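PDB 5LO9: cytochrome C from Marichromatium purpuratum 984, which probably interconverts thiosulfate and tetrathionate as a multiheme thiosulfate dehydrogenase, passing the electrons along its c-type hemes. Local coordinates for residues A[53-57]-A[58-62]; A[146-149]-A[150-154]; A[329-332]-A[333-337]. One frame throughout, in Å; residues are numbered along the deposited sequence.

Interaction 1 of 3, residues A[53-57]-A[58-62]. With HEC (heme c), chain C; PGO (S-1,2-propanediol), chain I.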
loop_
_atom_site.group_PDB
_atom_site.type_symbol
_atom_site.label_atom_id
_atom_site.label_comp_id
_atom_site.label_asym_id
_atom_site.label_seq_id
_atom_site.Cartn_x
_atom_site.Cartn_y
_atom_site.Cartn_z
ATOM N N GLU A 53 -2.805 23.830 50.450
ATOM C CA GLU A 53 -1.466 24.216 50.845
ATOM C C GLU A 53 -0.841 25.168 49.842
ATOM O O GLU A 53 0.012 25.980 50.223
ATOM C CB GLU A 53 -0.597 22.970 51.047
ATOM C CG GLU A 53 -0.834 22.292 52.403
ATOM C CD GLU A 53 -0.305 20.826 52.496
ATOM O OE1 GLU A 53 0.384 20.344 51.556
ATOM O OE2 GLU A 53 -0.583 20.150 53.529
ATOM N N ARG A 54 -1.251 25.101 48.567
ATOM C CA ARG A 54 -0.752 26.082 47.597
ATOM C C ARG A 54 -1.198 27.479 47.982
ATOM O O ARG A 54 -0.410 28.431 47.914
ATOM C CB ARG A 54 -1.240 25.783 46.176
ATOM C CG ARG A 54 -0.601 24.597 45.509
ATOM C CD ARG A 54 -0.288 24.828 44.045
ATOM N NE ARG A 54 -0.094 23.556 43.378
ATOM C CZ ARG A 54 1.008 22.821 43.504
ATOM N NH1 ARG A 54 2.023 23.220 44.262
ATOM N NH2 ARG A 54 1.096 21.669 42.881
ATOM N N PHE A 55 -2.474 27.620 48.363
ATOM C CA PHE A 55 -2.992 28.895 48.828
ATOM C C PHE A 55 -2.163 29.392 50.011
ATOM O O PHE A 55 -1.769 30.560 50.062
ATOM C CB PHE A 55 -4.447 28.726 49.246
ATOM C CG PHE A 55 -5.442 28.767 48.137
ATOM C CD1 PHE A 55 -5.758 29.952 47.522
ATOM C CD2 PHE A 55 -6.118 27.618 47.753
ATOM C CE1 PHE A 55 -6.695 29.992 46.529
ATOM C CE2 PHE A 55 -7.055 27.645 46.742
ATOM C CZ PHE A 55 -7.338 28.820 46.124
ATOM N N ARG A 56 -1.867 28.497 50.955
ATOM C CA ARG A 56 -1.138 28.857 52.167
ATOM C C ARG A 56 0.298 29.270 51.889
ATOM O O ARG A 56 0.854 30.098 52.622
ATOM C CB ARG A 56 -1.189 27.675 53.133
ATOM C CG ARG A 56 -2.587 27.511 53.690
ATOM C CD ARG A 56 -2.825 26.144 54.172
ATOM N NE ARG A 56 -2.127 25.754 55.403
ATOM C CZ ARG A 56 -2.632 25.890 56.622
ATOM N NH1 ARG A 56 -3.815 26.446 56.776
ATOM N NH2 ARG A 56 -1.969 25.454 57.679
ATOM N N ALA A 57 0.908 28.685 50.866
ATOM C CA ALA A 57 2.278 28.941 50.449
ATOM C C ALA A 57 2.429 30.160 49.528
ATOM O O ALA A 57 3.561 30.595 49.260
ATOM C CB ALA A 57 2.810 27.689 49.750
ATOM N N GLY A 58 1.332 30.708 49.015
ATOM C CA GLY A 58 1.410 31.807 48.087
ATOM C C GLY A 58 1.574 31.431 46.643
ATOM O O GLY A 58 1.756 32.320 45.813
ATOM N N GLN A 59 1.519 30.153 46.307
ATOM C CA GLN A 59 1.473 29.761 44.903
ATOM C C GLN A 59 0.101 30.007 44.277
ATOM O O GLN A 59 -0.027 29.954 43.047
ATOM C CB GLN A 59 1.832 28.314 44.806
ATOM C CG GLN A 59 3.128 28.024 45.447
ATOM C CD GLN A 59 3.388 26.553 45.449
ATOM O OE1 GLN A 59 2.471 25.747 45.652
ATOM N NE2 GLN A 59 4.614 26.185 45.209
ATOM N N ARG A 60 -0.925 30.218 45.100
ATOM C CA ARG A 60 -2.251 30.583 44.645
ATOM C C ARG A 60 -2.784 31.681 45.541
ATOM O O ARG A 60 -2.549 31.675 46.757
ATOM C CB ARG A 60 -3.214 29.408 44.712
ATOM C CG ARG A 60 -3.060 28.412 43.632
ATOM C CD ARG A 60 -4.113 27.347 43.831
ATOM N NE ARG A 60 -5.408 27.747 43.320
ATOM C CZ ARG A 60 -6.408 26.897 43.132
ATOM N NH1 ARG A 60 -6.228 25.604 43.402
ATOM N NH2 ARG A 60 -7.575 27.330 42.663
ATOM N N SER A 61 -3.504 32.621 44.941
ATOM C CA SER A 61 -4.066 33.738 45.687
ATOM C C SER A 61 -5.443 34.055 45.143
ATOM O O SER A 61 -5.638 34.149 43.928
ATOM C CB SER A 61 -3.155 34.966 45.601
ATOM O OG SER A 61 -1.802 34.588 45.900
ATOM N N HIS A 62 -6.396 34.194 46.047
ATOM C CA HIS A 62 -7.708 34.576 45.654
ATOM C C HIS A 62 -8.237 35.331 46.862
ATOM O O HIS A 62 -8.158 34.819 47.986
ATOM C CB HIS A 62 -8.640 33.426 45.307
ATOM C CG HIS A 62 -9.875 33.852 44.570
ATOM N ND1 HIS A 62 -11.001 34.324 45.209
ATOM C CD2 HIS A 62 -10.165 33.869 43.248
ATOM C CE1 HIS A 62 -11.930 34.612 44.316
ATOM N NE2 HIS A 62 -11.444 34.352 43.116
HETATM FE FE HEC C . -13.063 27.236 48.554
HETATM C CHA HEC C . -11.242 27.198 45.576
HETATM C CHB HEC C . -11.590 24.167 49.500
HETATM C CHC HEC C . -14.611 27.457 51.698
HETATM C CHD HEC C . -14.731 30.166 47.524
HETATM N NA HEC C . -11.677 25.911 47.707
HETATM C C1A HEC C . -11.070 26.073 46.512
HETATM C C2A HEC C . -10.119 24.973 46.180
HETATM C C3A HEC C . -10.229 24.099 47.348
HETATM C C4A HEC C . -11.222 24.764 48.221
HETATM C CMA HEC C . -9.484 22.829 47.550
HETATM C CAA HEC C . -9.245 24.759 44.960
HETATM C CBA HEC C . -10.046 23.886 44.013
HETATM C CGA HEC C . -9.284 23.276 42.854
HETATM O O1A HEC C . -9.962 22.753 41.938
HETATM O O2A HEC C . -8.035 23.288 42.819
HETATM N NB HEC C . -13.104 26.034 50.256
HETATM C C1B HEC C . -12.474 24.868 50.423
HETATM C C2B HEC C . -12.710 24.276 51.746
HETATM C C3B HEC C . -13.597 25.239 52.405
HETATM C C4B HEC C . -13.768 26.295 51.396
HETATM C CMB HEC C . -12.181 22.980 52.244
HETATM C CAB HEC C . -14.149 25.172 53.793
HETATM C CBB HEC C . -12.980 25.094 54.764
HETATM N NC HEC C . -14.418 28.558 49.430
HETATM C C1C HEC C . -14.894 28.489 50.680
HETATM C C2C HEC C . -15.842 29.578 50.984
HETATM C C3C HEC C . -15.893 30.362 49.756
HETATM C C4C HEC C . -14.977 29.630 48.862
HETATM C CMC HEC C . -16.571 29.786 52.262
HETATM C CAC HEC C . -16.672 31.602 49.430
HETATM C CBC HEC C . -16.460 32.665 50.457
HETATM N ND HEC C . -12.993 28.462 46.871
HETATM C C1D HEC C . -13.720 29.563 46.662
HETATM C C2D HEC C . -13.441 30.200 45.369
HETATM C C3D HEC C . -12.424 29.347 44.776
HETATM C C4D HEC C . -12.203 28.297 45.804
HETATM C CMD HEC C . -14.048 31.440 44.802
HETATM C CAD HEC C . -11.734 29.596 43.467
HETATM C CBD HEC C . -10.373 30.158 43.881
HETATM C CGD HEC C . -9.524 30.509 42.696
HETATM O O1D HEC C . -8.263 30.446 42.787
HETATM O O2D HEC C . -10.142 30.875 41.682
HETATM C C1 PGO I . 4.510 20.084 45.470
HETATM C C2 PGO I . 4.125 19.516 44.092
HETATM C C3 PGO I . 4.447 20.541 42.978
HETATM O O1 PGO I . 4.615 21.532 45.352
HETATM O O2 PGO I . 2.728 19.117 44.021
#
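One face of the Phe55 ring is covered by the Arg60 side chain: Arg60 CB makes a CH-pi contact 4.0 Å from the ring centroid, offset toward the rim. The arginine chain bends at chi3 (81°), which carries the guanidinium along the same side to the rim, where Phe55 CZ lies over one of its faces, 3.6 Å from Arg60 NE, with the two planes 28° apart. At the ring's edge lies His62 CB, 4.1 Å from Phe55 CE1, and a heme propionate oxygen also stands near the ring plane. The His62 ring, in turn, has a methylene of that propionate over one face. The guanidinium of Arg60 reaches both propionates of this heme: NH1 binds O2A at 3.0 Å and NH2 binds O1D at 3.2 Å. NH1 has a further partner in Gln51. The buried positive charge is thus met by two groups that are probably both anionic.

Arg54 pairs with Gln59 instead. Its NH1 donates to Gln59 OE1 over 2.9 Å, a nearly straight bond (162°) lying in the guanidinium plane. The same group holds a propanediol, probably from the crystallisation liquor, and NH2 also reaches a propionate of a second heme.

Gly58 is the first residue to leave helical backbone angles. Its N-H donates to Phe55 O at 3.3 Å, while Arg54 O receives a weak bond from Gln59 N at 3.0 Å. With Gly58 at positive phi, this is a Schellman motif at the end of helix 45-57, after which Arg60 meets the propionates of a cytochrome c heme pocket.

Interaction 2 of 3, residues A[146-149]-A[150-154]. With HEC (heme c), chain D.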
loop_
_atom_site.group_PDB
_atom_site.type_symbol
_atom_site.label_atom_id
_atom_site.label_comp_id
_atom_site.label_asym_id
_atom_site.label_seq_id
_atom_site.Cartn_x
_atom_site.Cartn_y
_atom_site.Cartn_z
ATOM N N TYR A 146 -14.470 29.319 36.899
ATOM C CA TYR A 146 -13.306 28.825 37.636
ATOM C C TYR A 146 -12.188 28.402 36.693
ATOM O O TYR A 146 -11.017 28.770 36.884
ATOM C CB TYR A 146 -13.699 27.658 38.519
ATOM C CG TYR A 146 -12.505 27.082 39.225
ATOM C CD1 TYR A 146 -11.830 27.806 40.185
ATOM C CD2 TYR A 146 -12.040 25.824 38.917
ATOM C CE1 TYR A 146 -10.707 27.280 40.839
ATOM C CE2 TYR A 146 -10.915 25.285 39.555
ATOM C CZ TYR A 146 -10.254 26.030 40.504
ATOM O OH TYR A 146 -9.158 25.509 41.130
ATOM N N LEU A 147 -12.535 27.602 35.679
ATOM C CA LEU A 147 -11.556 27.192 34.673
ATOM C C LEU A 147 -10.920 28.401 33.991
ATOM O O LEU A 147 -9.691 28.449 33.810
ATOM C CB LEU A 147 -12.221 26.277 33.644
ATOM C CG LEU A 147 -12.613 24.895 34.153
ATOM C CD1 LEU A 147 -13.571 24.279 33.217
ATOM C CD2 LEU A 147 -11.389 24.048 34.258
ATOM N N LEU A 148 -11.730 29.391 33.610
ATOM C CA LEU A 148 -11.172 30.536 32.907
ATOM C C LEU A 148 -10.262 31.350 33.831
ATOM O O LEU A 148 -9.223 31.873 33.401
ATOM C CB LEU A 148 -12.290 31.415 32.353
ATOM C CG LEU A 148 -11.841 32.682 31.588
ATOM C CD1 LEU A 148 -10.860 32.360 30.436
ATOM C CD2 LEU A 148 -13.021 33.457 31.067
ATOM N N ALA A 149 -10.626 31.465 35.109
ATOM C CA ALA A 149 -9.766 32.187 36.039
ATOM C C ALA A 149 -8.396 31.515 36.153
ATOM O O ALA A 149 -7.359 32.187 36.098
ATOM C CB ALA A 149 -10.441 32.278 37.408
ATOM N N GLN A 150 -8.365 30.183 36.297
ATOM C CA GLN A 150 -7.076 29.511 36.418
ATOM C C GLN A 150 -6.213 29.751 35.179
ATOM O O GLN A 150 -5.003 30.009 35.282
ATOM C CB GLN A 150 -7.288 28.011 36.634
ATOM C CG GLN A 150 -8.147 27.639 37.821
ATOM C CD GLN A 150 -7.924 28.501 39.049
ATOM O OE1 GLN A 150 -6.851 28.502 39.635
ATOM N NE2 GLN A 150 -8.945 29.208 39.458
ATOM N N LEU A 151 -6.813 29.667 33.990
ATOM C CA LEU A 151 -6.009 29.841 32.794
ATOM C C LEU A 151 -5.510 31.273 32.705
ATOM O O LEU A 151 -4.347 31.517 32.368
ATOM C CB LEU A 151 -6.808 29.457 31.548
ATOM C CG LEU A 151 -7.195 27.989 31.353
ATOM C CD1 LEU A 151 -8.103 27.844 30.097
ATOM C CD2 LEU A 151 -5.962 27.119 31.231
ATOM N N GLN A 152 -6.356 32.236 33.060
ATOM C CA GLN A 152 -5.899 33.619 33.115
ATOM C C GLN A 152 -4.791 33.782 34.152
ATOM O O GLN A 152 -3.822 34.518 33.928
ATOM C CB GLN A 152 -7.076 34.518 33.421
ATOM C CG GLN A 152 -7.953 34.746 32.221
ATOM C CD GLN A 152 -9.275 35.403 32.570
ATOM O OE1 GLN A 152 -9.824 35.250 33.679
ATOM N NE2 GLN A 152 -9.817 36.106 31.609
ATOM N N ALA A 153 -4.900 33.070 35.279
ATOM C CA ALA A 153 -3.888 33.182 36.321
ATOM C C ALA A 153 -2.541 32.663 35.846
ATOM O O ALA A 153 -1.528 33.347 35.966
ATOM C CB ALA A 153 -4.337 32.425 37.567
ATOM N N TRP A 154 -2.509 31.461 35.286
ATOM C CA TRP A 154 -1.229 30.905 34.880
ATOM C C TRP A 154 -0.617 31.732 33.763
ATOM O O TRP A 154 0.612 31.878 33.690
ATOM C CB TRP A 154 -1.392 29.456 34.435
ATOM C CG TRP A 154 -1.154 28.423 35.476
ATOM C CD1 TRP A 154 -0.012 28.226 36.181
ATOM C CD2 TRP A 154 -2.065 27.423 35.905
ATOM N NE1 TRP A 154 -0.150 27.157 37.036
ATOM C CE2 TRP A 154 -1.412 26.652 36.888
ATOM C CE3 TRP A 154 -3.366 27.096 35.554
ATOM C CZ2 TRP A 154 -2.017 25.575 37.516
ATOM C CZ3 TRP A 154 -3.972 26.027 36.190
ATOM C CH2 TRP A 154 -3.297 25.281 37.158
HETATM FE FE HEC D . -3.735 21.252 32.802
HETATM C CHA HEC D . -4.262 21.750 36.211
HETATM C CHB HEC D . -6.443 23.358 32.088
HETATM C CHC HEC D . -3.315 20.652 29.391
HETATM C CHD HEC D . -0.872 19.396 33.503
HETATM N NA HEC D . -5.099 22.337 33.952
HETATM C C1A HEC D . -5.145 22.403 35.276
HETATM C C2A HEC D . -6.214 23.275 35.794
HETATM C C3A HEC D . -6.854 23.771 34.573
HETATM C C4A HEC D . -6.078 23.119 33.483
HETATM C CMA HEC D . -8.023 24.712 34.496
HETATM C CAA HEC D . -6.593 23.607 37.215
HETATM C CBA HEC D . -7.643 22.619 37.699
HETATM C CGA HEC D . -8.108 22.962 39.095
HETATM O O1A HEC D . -8.810 22.133 39.711
HETATM O O2A HEC D . -7.774 24.070 39.579
HETATM N NB HEC D . -4.702 21.886 31.065
HETATM C C1B HEC D . -5.750 22.708 30.980
HETATM C C2B HEC D . -6.191 22.946 29.581
HETATM C C3B HEC D . -5.245 22.152 28.789
HETATM C C4B HEC D . -4.378 21.549 29.813
HETATM C CMB HEC D . -7.327 23.816 29.120
HETATM C CAB HEC D . -5.161 21.952 27.302
HETATM C CBB HEC D . -5.042 23.281 26.613
HETATM N NC HEC D . -2.355 20.206 31.652
HETATM C C1C HEC D . -2.367 20.064 30.332
HETATM C C2C HEC D . -1.255 19.238 29.820
HETATM C C3C HEC D . -0.504 18.870 31.028
HETATM C C4C HEC D . -1.290 19.538 32.099
HETATM C CMC HEC D . -0.997 18.913 28.381
HETATM C CAC HEC D . 0.708 17.987 31.219
HETATM C CBC HEC D . 1.844 18.103 30.242
HETATM N ND HEC D . -2.747 20.675 34.534
HETATM C C1D HEC D . -1.629 19.972 34.612
HETATM C C2D HEC D . -1.183 19.745 36.000
HETATM C C3D HEC D . -2.167 20.420 36.815
HETATM C C4D HEC D . -3.100 20.965 35.790
HETATM C CMD HEC D . 0.014 19.014 36.461
HETATM C CAD HEC D . -2.194 20.511 38.321
HETATM C CBD HEC D . -1.543 21.810 38.815
HETATM C CGD HEC D . -1.307 21.790 40.312
HETATM O O1D HEC D . -1.574 22.849 40.914
HETATM O O2D HEC D . -0.884 20.748 40.883
#
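Tyr146 and Gln150, one turn apart on helix 144-156, form the tight half of this contact. Gln150 CG sits over one face of the Tyr146 ring, 4.0 Å from its centroid, in a CH-pi contact. The glutamine turns back at chi2 (-39°), bringing its amide over the rim near Tyr146 CE1, with the planes 28° apart. Tyr146 O is gripped twice, by the helical bond from Gln150 N at 3.1 Å and by a weak one from Gln150 NE2. Gln150 OE1 is taken by Arg159, and NE2 also serves a propionate of the neighbouring heme. Leu147 CD2 and Leu151 CD2 both reach the heme, Leu151 CD2 lying 3.9 Å from heme atom CHB, and the edge of the Trp154 ring meets the porphyrin, CZ3 being 3.6 Å from C2A.

The outer side is looser. Gln152 is exposed, its extended chain merely crossing Leu148, with CD 3.9 Å from Leu148 CG; both side chains also touch Gln179 of helix 176-187. Here the firm link is the backbone bond from Gln152 N to Leu148 O, 2.9 Å.

Tyr146 OH points to propionate oxygen O2A of the heme that Leu151 and Trp154 touch and to Arg60 NH2, though the hydroxyl's exact place is less sure. A phenylalanine here would keep the ring under Gln150 but would probably leave Arg60 and the propionate without the hydroxyl that joins them. Amide, phenol and guanidinium groups thus meet propionates of two hemes, which would probably spread the propionate charge over several hydrogen bonds, with the arginines likely to offset part of it.

Interaction 3 of 3, residues A[329-332]-A[333-337]. With HEC (heme c), chain E; THJ (thiosulfate), chain J.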
loop_
_atom_site.group_PDB
_atom_site.type_symbol
_atom_site.label_atom_id
_atom_site.label_comp_id
_atom_site.label_asym_id
_atom_site.label_seq_id
_atom_site.Cartn_x
_atom_site.Cartn_y
_atom_site.Cartn_z
ATOM N N GLY A 329 3.968 -6.751 12.560
ATOM C CA GLY A 329 5.133 -6.797 13.422
ATOM C C GLY A 329 4.937 -5.988 14.687
ATOM O O GLY A 329 5.233 -6.455 15.787
ATOM N N CYS A 330 4.412 -4.771 14.546
ATOM C CA CYS A 330 4.112 -3.939 15.699
ATOM C C CYS A 330 3.122 -4.614 16.646
ATOM O O CYS A 330 3.238 -4.496 17.876
ATOM C CB CYS A 330 3.588 -2.589 15.203
ATOM S SG CYS A 330 4.926 -1.445 14.812
ATOM N N PHE A 331 2.139 -5.335 16.107
ATOM C CA PHE A 331 1.226 -6.038 17.004
ATOM C C PHE A 331 1.960 -7.163 17.707
ATOM O O PHE A 331 1.726 -7.415 18.891
ATOM C CB PHE A 331 0.009 -6.579 16.252
ATOM C CG PHE A 331 -1.159 -5.614 16.151
ATOM C CD1 PHE A 331 -2.109 -5.561 17.146
ATOM C CD2 PHE A 331 -1.330 -4.802 15.040
ATOM C CE1 PHE A 331 -3.199 -4.693 17.064
ATOM C CE2 PHE A 331 -2.428 -3.931 14.945
ATOM C CZ PHE A 331 -3.351 -3.874 15.952
ATOM N N ARG A 332 2.874 -7.830 16.998
ATOM C CA ARG A 332 3.576 -8.969 17.580
ATOM C C ARG A 332 4.500 -8.531 18.710
ATOM O O ARG A 332 4.659 -9.252 19.691
ATOM C CB ARG A 332 4.365 -9.726 16.505
ATOM C CG ARG A 332 5.021 -10.996 17.035
ATOM C CD ARG A 332 5.462 -12.041 15.987
ATOM N NE ARG A 332 5.446 -13.397 16.587
ATOM C CZ ARG A 332 6.376 -14.359 16.432
ATOM N NH1 ARG A 332 7.453 -14.170 15.676
ATOM N NH2 ARG A 332 6.221 -15.545 17.040
ATOM N N TYR A 333 5.130 -7.370 18.593
ATOM C CA TYR A 333 6.175 -6.981 19.533
ATOM C C TYR A 333 5.747 -5.815 20.414
ATOM O O TYR A 333 5.715 -5.960 21.632
ATOM C CB TYR A 333 7.467 -6.645 18.799
ATOM C CG TYR A 333 7.990 -7.792 17.959
ATOM C CD1 TYR A 333 8.357 -8.982 18.537
ATOM C CD2 TYR A 333 8.093 -7.694 16.577
ATOM C CE1 TYR A 333 8.819 -10.061 17.759
ATOM C CE2 TYR A 333 8.555 -8.752 15.818
ATOM C CZ TYR A 333 8.904 -9.932 16.409
ATOM O OH TYR A 333 9.364 -10.977 15.661
ATOM N N SER A 334 5.413 -4.655 19.850
ATOM C CA SER A 334 5.031 -3.531 20.703
ATOM C C SER A 334 3.692 -3.743 21.416
ATOM O O SER A 334 3.504 -3.211 22.517
ATOM C CB SER A 334 4.979 -2.230 19.905
ATOM O OG SER A 334 6.223 -1.946 19.302
ATOM N N MET A 335 2.736 -4.447 20.804
ATOM C CA MET A 335 1.448 -4.751 21.434
ATOM C C MET A 335 1.386 -6.148 22.061
ATOM O O MET A 335 0.332 -6.540 22.578
ATOM C CB MET A 335 0.314 -4.616 20.404
ATOM C CG MET A 335 0.487 -3.445 19.454
ATOM S SD MET A 335 0.597 -1.784 20.211
ATOM C CE MET A 335 -1.015 -1.691 21.023
ATOM N N ASN A 336 2.464 -6.930 21.984
ATOM C CA ASN A 336 2.578 -8.196 22.714
ATOM C C ASN A 336 1.400 -9.142 22.461
ATOM O O ASN A 336 0.782 -9.667 23.391
ATOM C CB ASN A 336 2.703 -7.908 24.193
ATOM C CG ASN A 336 3.181 -9.078 24.941
ATOM O OD1 ASN A 336 4.084 -9.778 24.482
ATOM N ND2 ASN A 336 2.611 -9.300 26.125
ATOM N N ALA A 337 1.119 -9.401 21.181
ATOM C CA ALA A 337 -0.116 -10.088 20.817
ATOM C C ALA A 337 -0.155 -11.511 21.339
ATOM O O ALA A 337 -1.245 -12.072 21.501
ATOM C CB ALA A 337 -0.287 -10.080 19.304
HETATM FE FE HEC E . 5.324 1.396 15.685
HETATM C CHA HEC E . 7.970 1.862 13.420
HETATM C CHB HEC E . 3.034 1.300 13.039
HETATM C CHC HEC E . 2.712 0.662 17.943
HETATM C CHD HEC E . 7.496 1.898 18.302
HETATM N NA HEC E . 5.490 1.563 13.617
HETATM C C1A HEC E . 6.611 1.728 12.923
HETATM C C2A HEC E . 6.395 1.791 11.462
HETATM C C3A HEC E . 4.955 1.636 11.340
HETATM C C4A HEC E . 4.476 1.498 12.738
HETATM C CMA HEC E . 4.166 1.649 10.081
HETATM C CAA HEC E . 7.428 2.013 10.386
HETATM C CBA HEC E . 7.897 3.463 10.445
HETATM C CGA HEC E . 8.828 3.796 9.292
HETATM O O1A HEC E . 8.996 5.009 9.032
HETATM O O2A HEC E . 9.414 2.869 8.653
HETATM N NB HEC E . 3.271 1.044 15.547
HETATM C C1B HEC E . 2.553 1.053 14.403
HETATM C C2B HEC E . 1.134 0.752 14.615
HETATM C C3B HEC E . 1.044 0.557 16.055
HETATM C C4B HEC E . 2.428 0.750 16.527
HETATM C CMB HEC E . 0.046 0.703 13.603
HETATM C CAB HEC E . -0.178 0.211 16.840
HETATM C CBB HEC E . -0.638 -1.176 16.390
HETATM N NC HEC E . 5.138 1.281 17.762
HETATM C C1C HEC E . 4.034 1.004 18.474
HETATM C C2C HEC E . 4.246 1.099 19.937
HETATM C C3C HEC E . 5.671 1.456 20.036
HETATM C C4C HEC E . 6.108 1.555 18.625
HETATM C CMC HEC E . 3.220 0.855 21.013
HETATM C CAC HEC E . 6.530 1.746 21.254
HETATM C CBC HEC E . 6.419 0.664 22.280
HETATM N ND HEC E . 7.368 1.790 15.814
HETATM C C1D HEC E . 8.037 1.947 16.945
HETATM C C2D HEC E . 9.467 2.230 16.730
HETATM C C3D HEC E . 9.650 2.220 15.267
HETATM C C4D HEC E . 8.259 1.926 14.826
HETATM C CMD HEC E . 10.460 2.440 17.820
HETATM C CAD HEC E . 10.895 2.455 14.431
HETATM C CBD HEC E . 12.085 1.518 14.729
HETATM C CGD HEC E . 11.906 0.005 14.485
HETATM O O1D HEC E . 10.942 -0.658 14.973
HETATM O O2D HEC E . 12.792 -0.580 13.804
HETATM S S1 THJ J . 7.999 -2.808 15.995
HETATM O O1 THJ J . 7.849 -3.854 14.926
HETATM O O2 THJ J . 9.426 -2.362 16.122
HETATM O O3 THJ J . 7.658 -3.439 17.292
HETATM S S2 THJ J . 6.809 -1.415 15.739
#
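The thiosulfate pocket beside a heme c is built on the end of helix 323-332, where Cys330, Tyr333 and Ser334 gather round the ligand. Cys330 SG is covalently joined to the S2 atom of thiosulfate, 2.1 Å away, and the same SG lies 3.0 Å from the heme iron, whose axial histidine is His291. One turn on, Ser334 OG donates to thiosulfate O3 at 2.9 Å, while its CB packs on the porphyrin rim. Tyr333 turns the edge of its ring toward O1 of the ligand. Over the centre of one face of that ring stands Arg332 CG, in a CH-pi contact 4.0 Å from the centroid; the arginine chain starts opposite its own backbone N (chi1 -175°) and stays extended past the ring.

Backbone bonds fix this geometry. Tyr333 N donates to Gly329 O, and Met335 N to Cys330 O over 3.0 Å, each nearly in line with its carbonyl; a weak bond from Ala337 N to Phe331 O follows. Beside the heme, Phe331 CD1 touches Met335 CG at 4.1 Å. The phenylalanine face receives heme atom CBB, 3.6 Å from Phe331 CE2, and Met335 SD rests near a heme methyl. Lys316 and Arg326 also line the ligand site, consistent with a pocket for an anion. A cysteine carrying thiosulfate next to a heme iron marks this as the probable active site of a TsdA-type thiosulfate dehydrogenase.

From the N terminus the three contacts come in series, and each is local, between two adjoining segments of chain; none nests in or crosses another, and none closes a long loop. Interaction 1 ends helix 45-57 in the first cytochrome c unit. Interaction 2 lies within helix 144-156 of the second such unit. Their centres are 14 Å apart and they meet directly, so residues far apart in sequence tie the two N-terminal heme units together around their propionates. After an unmodelled stretch, 193-236, the chain reaches interaction 3 at the end of helix 323-332. It lies on the opposite side of the chain's centre from the other two, about 47 Å from interaction 1 and 42 Å from interaction 2, centre to centre.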